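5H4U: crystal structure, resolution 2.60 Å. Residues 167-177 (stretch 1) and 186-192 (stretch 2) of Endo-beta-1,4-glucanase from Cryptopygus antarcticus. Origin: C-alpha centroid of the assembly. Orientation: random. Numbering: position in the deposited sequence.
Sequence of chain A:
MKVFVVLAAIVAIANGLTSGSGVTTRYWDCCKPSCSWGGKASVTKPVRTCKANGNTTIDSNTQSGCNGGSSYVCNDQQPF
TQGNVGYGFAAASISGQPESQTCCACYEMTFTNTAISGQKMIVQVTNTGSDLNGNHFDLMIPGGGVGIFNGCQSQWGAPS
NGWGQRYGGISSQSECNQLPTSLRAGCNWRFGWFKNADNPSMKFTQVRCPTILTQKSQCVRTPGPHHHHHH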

ATOM      1  N   TYR A 167     -15.438   2.426  -0.781  1.00  9.30           N
ATOM      2  CA  TYR A 167     -14.631   2.417  -1.997  1.00  9.25           C
ATOM      3  C   TYR A 167     -14.311   3.836  -2.447  1.00  9.65           C
ATOM      4  O   TYR A 167     -15.172   4.524  -3.000  1.00 10.65           O
ATOM      5  CB  TYR A 167     -15.360   1.667  -3.095  1.00  9.15           C
ATOM      6  CG  TYR A 167     -15.421   0.194  -2.836  1.00  8.82           C
ATOM      7  CD1 TYR A 167     -14.381  -0.627  -3.216  1.00  8.37           C
ATOM      8  CD2 TYR A 167     -16.518  -0.370  -2.207  1.00  8.94           C
ATOM      9  CE1 TYR A 167     -14.427  -1.975  -2.988  1.00  9.09           C
ATOM     10  CE2 TYR A 167     -16.581  -1.717  -1.972  1.00  9.27           C
ATOM     11  CZ  TYR A 167     -15.531  -2.523  -2.365  1.00  9.23           C
ATOM     12  OH  TYR A 167     -15.597  -3.875  -2.136  1.00  8.93           O
ATOM     13  N   GLY A 168     -13.051   4.247  -2.301  1.00  9.53           N
ATOM     14  CA  GLY A 168     -12.624   5.588  -2.625  1.00  9.34           C
ATOM     15  C   GLY A 168     -12.368   6.447  -1.404  1.00  9.62           C
ATOM     16  O   GLY A 168     -11.634   7.438  -1.494  1.00  9.36           O
ATOM     17  N   GLY A 169     -13.007   6.117  -0.283  1.00 10.21           N
ATOM     18  CA  GLY A 169     -12.713   6.791   0.971  1.00 10.05           C
ATOM     19  C   GLY A 169     -13.272   8.197   0.995  1.00 10.74           C
ATOM     20  O   GLY A 169     -14.365   8.468   0.478  1.00 11.03           O
ATOM     21  N   ILE A 170     -12.468   9.125   1.532  1.00 10.50           N
ATOM     22  CA  ILE A 170     -12.946  10.467   1.794  1.00 10.91           C
ATOM     23  C   ILE A 170     -12.870  11.283   0.511  1.00 10.60           C
ATOM     24  O   ILE A 170     -12.176  10.928  -0.434  1.00 10.73           O
ATOM     25  CB  ILE A 170     -12.120  11.121   2.918  1.00 11.24           C
ATOM     26  CG1 ILE A 170     -10.699  11.379   2.439  1.00 10.39           C
ATOM     27  CG2 ILE A 170     -12.039  10.213   4.122  1.00 10.43           C
ATOM     28  CD1 ILE A 170      -9.831  12.062   3.447  1.00 11.20           C
ATOM     29  N   SER A 171     -13.543  12.425   0.506  1.00 11.51           N
ATOM     30  CA  SER A 171     -13.638  13.249  -0.696  1.00 11.86           C
ATOM     31  C   SER A 171     -12.824  14.526  -0.622  1.00 12.36           C
ATOM     32  O   SER A 171     -12.509  15.102  -1.667  1.00 12.53           O
ATOM     33  CB  SER A 171     -15.083  13.670  -0.966  1.00 12.32           C
ATOM     34  OG  SER A 171     -15.924  12.568  -1.173  1.00 14.69           O
ATOM     35  N   SER A 172     -12.439  14.952   0.567  1.00 12.29           N
ATOM     36  CA  SER A 172     -11.876  16.268   0.736  1.00 12.67           C
ATOM     37  C   SER A 172     -10.706  16.157   1.678  1.00 12.58           C
ATOM     38  O   SER A 172     -10.741  15.382   2.637  1.00 12.91           O
ATOM     39  CB  SER A 172     -12.908  17.220   1.318  1.00 13.18           C
ATOM     40  OG  SER A 172     -14.057  17.206   0.496  1.00 14.44           O
ATOM     41  N   GLN A 173      -9.695  16.968   1.417  1.00 12.30           N
ATOM     42  CA  GLN A 173      -8.597  17.077   2.345  1.00 12.07           C
ATOM     43  C   GLN A 173      -9.074  17.578   3.698  1.00 13.20           C
ATOM     44  O   GLN A 173      -8.450  17.248   4.715  1.00 13.69           O
ATOM     45  CB  GLN A 173      -7.570  18.029   1.732  1.00 12.52           C
ATOM     46  CG  GLN A 173      -6.289  18.209   2.514  1.00 13.16           C
ATOM     47  CD  GLN A 173      -6.430  19.252   3.600  1.00 13.12           C
ATOM     48  OE1 GLN A 173      -7.312  20.110   3.549  1.00 13.73           O
ATOM     49  NE2 GLN A 173      -5.583  19.166   4.608  1.00 13.45           N
ATOM     50  N   SER A 174     -10.217  18.293   3.742  1.00 13.24           N
ATOM     51  CA  SER A 174     -10.799  18.705   5.022  1.00 13.80           C
ATOM     52  C   SER A 174     -11.144  17.498   5.891  1.00 13.96           C
ATOM     53  O   SER A 174     -10.969  17.537   7.116  1.00 14.38           O
ATOM     54  CB  SER A 174     -12.044  19.575   4.804  1.00 14.26           C
ATOM     55  OG  SER A 174     -13.217  18.811   4.541  1.00 14.27           O
ATOM     56  N   GLU A 175     -11.597  16.406   5.278  1.00 13.58           N
ATOM     57  CA  GLU A 175     -11.905  15.210   6.045  1.00 14.08           C
ATOM     58  C   GLU A 175     -10.669  14.423   6.466  1.00 14.23           C
ATOM     59  O   GLU A 175     -10.815  13.438   7.211  1.00 14.24           O
ATOM     60  CB  GLU A 175     -12.877  14.308   5.286  1.00 13.87           C
ATOM     61  CG  GLU A 175     -14.215  14.950   5.032  1.00 13.77           C
ATOM     62  CD  GLU A 175     -15.010  14.255   3.952  1.00 15.34           C
ATOM     63  OE1 GLU A 175     -14.739  14.541   2.771  1.00 14.92           O
ATOM     64  OE2 GLU A 175     -15.890  13.402   4.275  1.00 17.60           O
ATOM     65  N   CYS A 176      -9.461  14.841   6.071  1.00 13.53           N
ATOM     66  CA  CYS A 176      -8.281  14.176   6.618  1.00 13.52           C
ATOM     67  C   CYS A 176      -8.214  14.293   8.140  1.00 13.33           C
ATOM     68  O   CYS A 176      -7.623  13.426   8.782  1.00 13.04           O
ATOM     69  CB  CYS A 176      -7.014  14.731   5.971  1.00 12.89           C
ATOM     70  SG  CYS A 176      -6.565  13.935   4.384  1.00 15.24           S
ATOM     71  N   ASN A 177      -8.863  15.309   8.731  1.00 14.09           N
ATOM     72  CA  ASN A 177      -8.915  15.441  10.187  1.00 13.56           C
ATOM     73  C   ASN A 177      -9.654  14.293  10.856  1.00 14.13           C
ATOM     74  O   ASN A 177      -9.433  14.059  12.049  1.00 14.09           O
ATOM     75  CB  ASN A 177      -9.596  16.753  10.584  1.00 13.65           C
ATOM     76  N   GLY A 186      -0.102  10.590   5.189  1.00  9.72           N
ATOM     77  CA  GLY A 186      -0.439   9.833   3.995  1.00  9.44           C
ATOM     78  C   GLY A 186      -1.717  10.334   3.373  1.00  9.71           C
ATOM     79  O   GLY A 186      -1.775  10.618   2.173  1.00  9.57           O
ATOM     80  N   CYS A 187      -2.734  10.522   4.211  1.00 10.19           N
ATOM     81  CA  CYS A 187      -3.987  11.112   3.771  1.00 10.06           C
ATOM     82  C   CYS A 187      -3.716  12.362   2.955  1.00 10.19           C
ATOM     83  O   CYS A 187      -4.122  12.453   1.792  1.00 10.56           O
ATOM     84  CB  CYS A 187      -4.846  11.424   4.995  1.00 10.25           C
ATOM     85  SG  CYS A 187      -6.496  11.882   4.647  1.00 11.21           S
ATOM     86  N   ASN A 188      -2.937  13.292   3.517  1.00  9.98           N
ATOM     87  CA  ASN A 188      -2.705  14.567   2.841  1.00 10.29           C
ATOM     88  C   ASN A 188      -1.960  14.386   1.527  1.00  9.82           C
ATOM     89  O   ASN A 188      -2.241  15.083   0.539  1.00  9.65           O
ATOM     90  CB  ASN A 188      -1.983  15.531   3.781  1.00 10.38           C
ATOM     91  CG  ASN A 188      -2.954  16.221   4.740  1.00 12.20           C
ATOM     92  OD1 ASN A 188      -4.001  16.732   4.321  1.00 12.56           O
ATOM     93  ND2 ASN A 188      -2.668  16.151   6.029  1.00 12.46           N
ATOM     94  N   TRP A 189      -1.012  13.450   1.495  1.00  9.54           N
ATOM     95  CA  TRP A 189      -0.296  13.142   0.263  1.00  8.85           C
ATOM     96  C   TRP A 189      -1.253  12.884  -0.897  1.00  8.81           C
ATOM     97  O   TRP A 189      -0.981  13.272  -2.038  1.00  8.78           O
ATOM     98  CB  TRP A 189       0.592  11.941   0.531  1.00  8.78           C
ATOM     99  CG  TRP A 189       1.453  11.455  -0.564  1.00  8.56           C
ATOM    100  CD1 TRP A 189       2.764  11.752  -0.773  1.00  8.08           C
ATOM    101  CD2 TRP A 189       1.086  10.492  -1.564  1.00  8.40           C
ATOM    102  NE1 TRP A 189       3.225  11.055  -1.862  1.00  8.51           N
ATOM    103  CE2 TRP A 189       2.214  10.274  -2.362  1.00  8.08           C
ATOM    104  CE3 TRP A 189      -0.098   9.812  -1.866  1.00  8.27           C
ATOM    105  CZ2 TRP A 189       2.197   9.406  -3.445  1.00  8.14           C
ATOM    106  CZ3 TRP A 189      -0.112   8.959  -2.934  1.00  8.13           C
ATOM    107  CH2 TRP A 189       1.023   8.763  -3.717  1.00  7.87           C
ATOM    108  N   ARG A 190      -2.404  12.278  -0.615  1.00  8.86           N
ATOM    109  CA  ARG A 190      -3.345  11.964  -1.678  1.00  9.09           C
ATOM    110  C   ARG A 190      -3.896  13.226  -2.354  1.00  9.54           C
ATOM    111  O   ARG A 190      -4.212  13.206  -3.555  1.00  8.81           O
ATOM    112  CB  ARG A 190      -4.473  11.110  -1.110  1.00  9.16           C
ATOM    113  CG  ARG A 190      -5.590  10.834  -2.069  1.00  9.11           C
ATOM    114  CD  ARG A 190      -6.821  10.430  -1.323  1.00  9.24           C
ATOM    115  NE  ARG A 190      -7.997  10.526  -2.170  1.00  9.52           N
ATOM    116  CZ  ARG A 190      -9.233  10.295  -1.756  1.00  9.38           C
ATOM    117  NH1 ARG A 190      -9.476   9.934  -0.504  1.00  9.46           N
ATOM    118  NH2 ARG A 190     -10.227  10.439  -2.602  1.00  9.64           N
ATOM    119  N   PHE A 191      -4.013  14.327  -1.610  1.00  9.60           N
ATOM    120  CA  PHE A 191      -4.544  15.558  -2.161  1.00  9.61           C
ATOM    121  C   PHE A 191      -3.479  16.552  -2.577  1.00 10.06           C
ATOM    122  O   PHE A 191      -3.812  17.539  -3.244  1.00 10.43           O
ATOM    123  CB  PHE A 191      -5.483  16.222  -1.155  1.00 10.54           C
ATOM    124  CG  PHE A 191      -6.666  15.401  -0.828  1.00 10.46           C
ATOM    125  CD1 PHE A 191      -7.715  15.345  -1.723  1.00 10.55           C
ATOM    126  CD2 PHE A 191      -6.734  14.669   0.338  1.00 10.26           C
ATOM    127  CE1 PHE A 191      -8.817  14.589  -1.465  1.00 10.59           C
ATOM    128  CE2 PHE A 191      -7.847  13.903   0.601  1.00 10.58           C
ATOM    129  CZ  PHE A 191      -8.889  13.865  -0.305  1.00 10.49           C
ATOM    130  N   GLY A 192      -2.215  16.312  -2.232  1.00  9.59           N
ATOM    131  CA  GLY A 192      -1.180  17.241  -2.634  1.00  8.96           C
ATOM    132  C   GLY A 192      -0.381  16.744  -3.819  1.00  8.83           C
ATOM    133  O   GLY A 192      -0.675  17.104  -4.963  1.00  9.25           O
TER

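The polar link with the most donors is made by R190, whose guanidinium reaches a backbone oxygen. R190 points its CA-to-CB bond toward stretch 1, and chi1 to chi3 are all t, so the side chain is nearly fully extended when it arrives at I170. There NH1 donates to I170 O at 2.9 Å, and NH2 donates to I170 O at 3.0 Å in a weak bond. One carbonyl thus takes both terminal nitrogens, at the edge of the guanidinium and near its plane. The price of sharing is angular: the N-H...O angles are 131° and 129°, because an oxygen placed between two donors lies on the line of neither. NE and NH2 also find hydrogen bonds elsewhere in the structure, so this buried charged group is well supplied with partners. G168 O lies 3.4 Å from R190 NH1, adding a second carbonyl to the polar surroundings of the guanidinium. Two glycines precede I170: G168 and G169 both have positive phi, and at the backbone angles of G168 a CB would be jammed against the preceding carbonyl, so local geometry alone calls for glycine there.

The second polar link is a side-chain pair. Q173 NE2 donates to N188 OD1 at 2.9 Å with an angle of 160°, a straighter bond than either arginine bond. Q173 starts sideways with chi1 t and turns at chi2 m, while N188 also starts sideways but brings its end nearer, so two amides meet from backbones that do not aim them at each other.

Between these links lies the covalent one. C176 SG and C187 SG are bonded at 2.1 Å with chi3 of -94°, close to the relaxed right angle of a disulfide. Both CA-to-CB bonds point toward the opposing stretch, and the CA atoms of C176 and C187 are 6.0 Å apart, so the bridge ties a 3-10 segment to a helix without visible strain in its torsion.

Packing gathers around F191, which has the largest area covered across the contact. Its ring is used in two ways. Over one face lie backbone atoms of the turn entering the 3-10 segment, with S172 C 3.5 Å from F191 CZ and Q173 N 3.6 Å from the same CZ; Q173 CB joins them in a CH-pi contact, 4.1 Å from the ring centroid. At the edge sit I170 CD1, 3.9 Å from F191 CE2, and C176 SG, 4.0 Å from CE2 as well. I170 CD1 also touches the disulfide, 3.5 Å from C187 SG, so this methyl joins the aromatic ring to the bridge.

The rule to read here is economy of residues. I170 offers its carbonyl to arginine and its side chain to the packing, while Q173 bonds through its amide and packs through CB. Together the two stretches bury 414 Å².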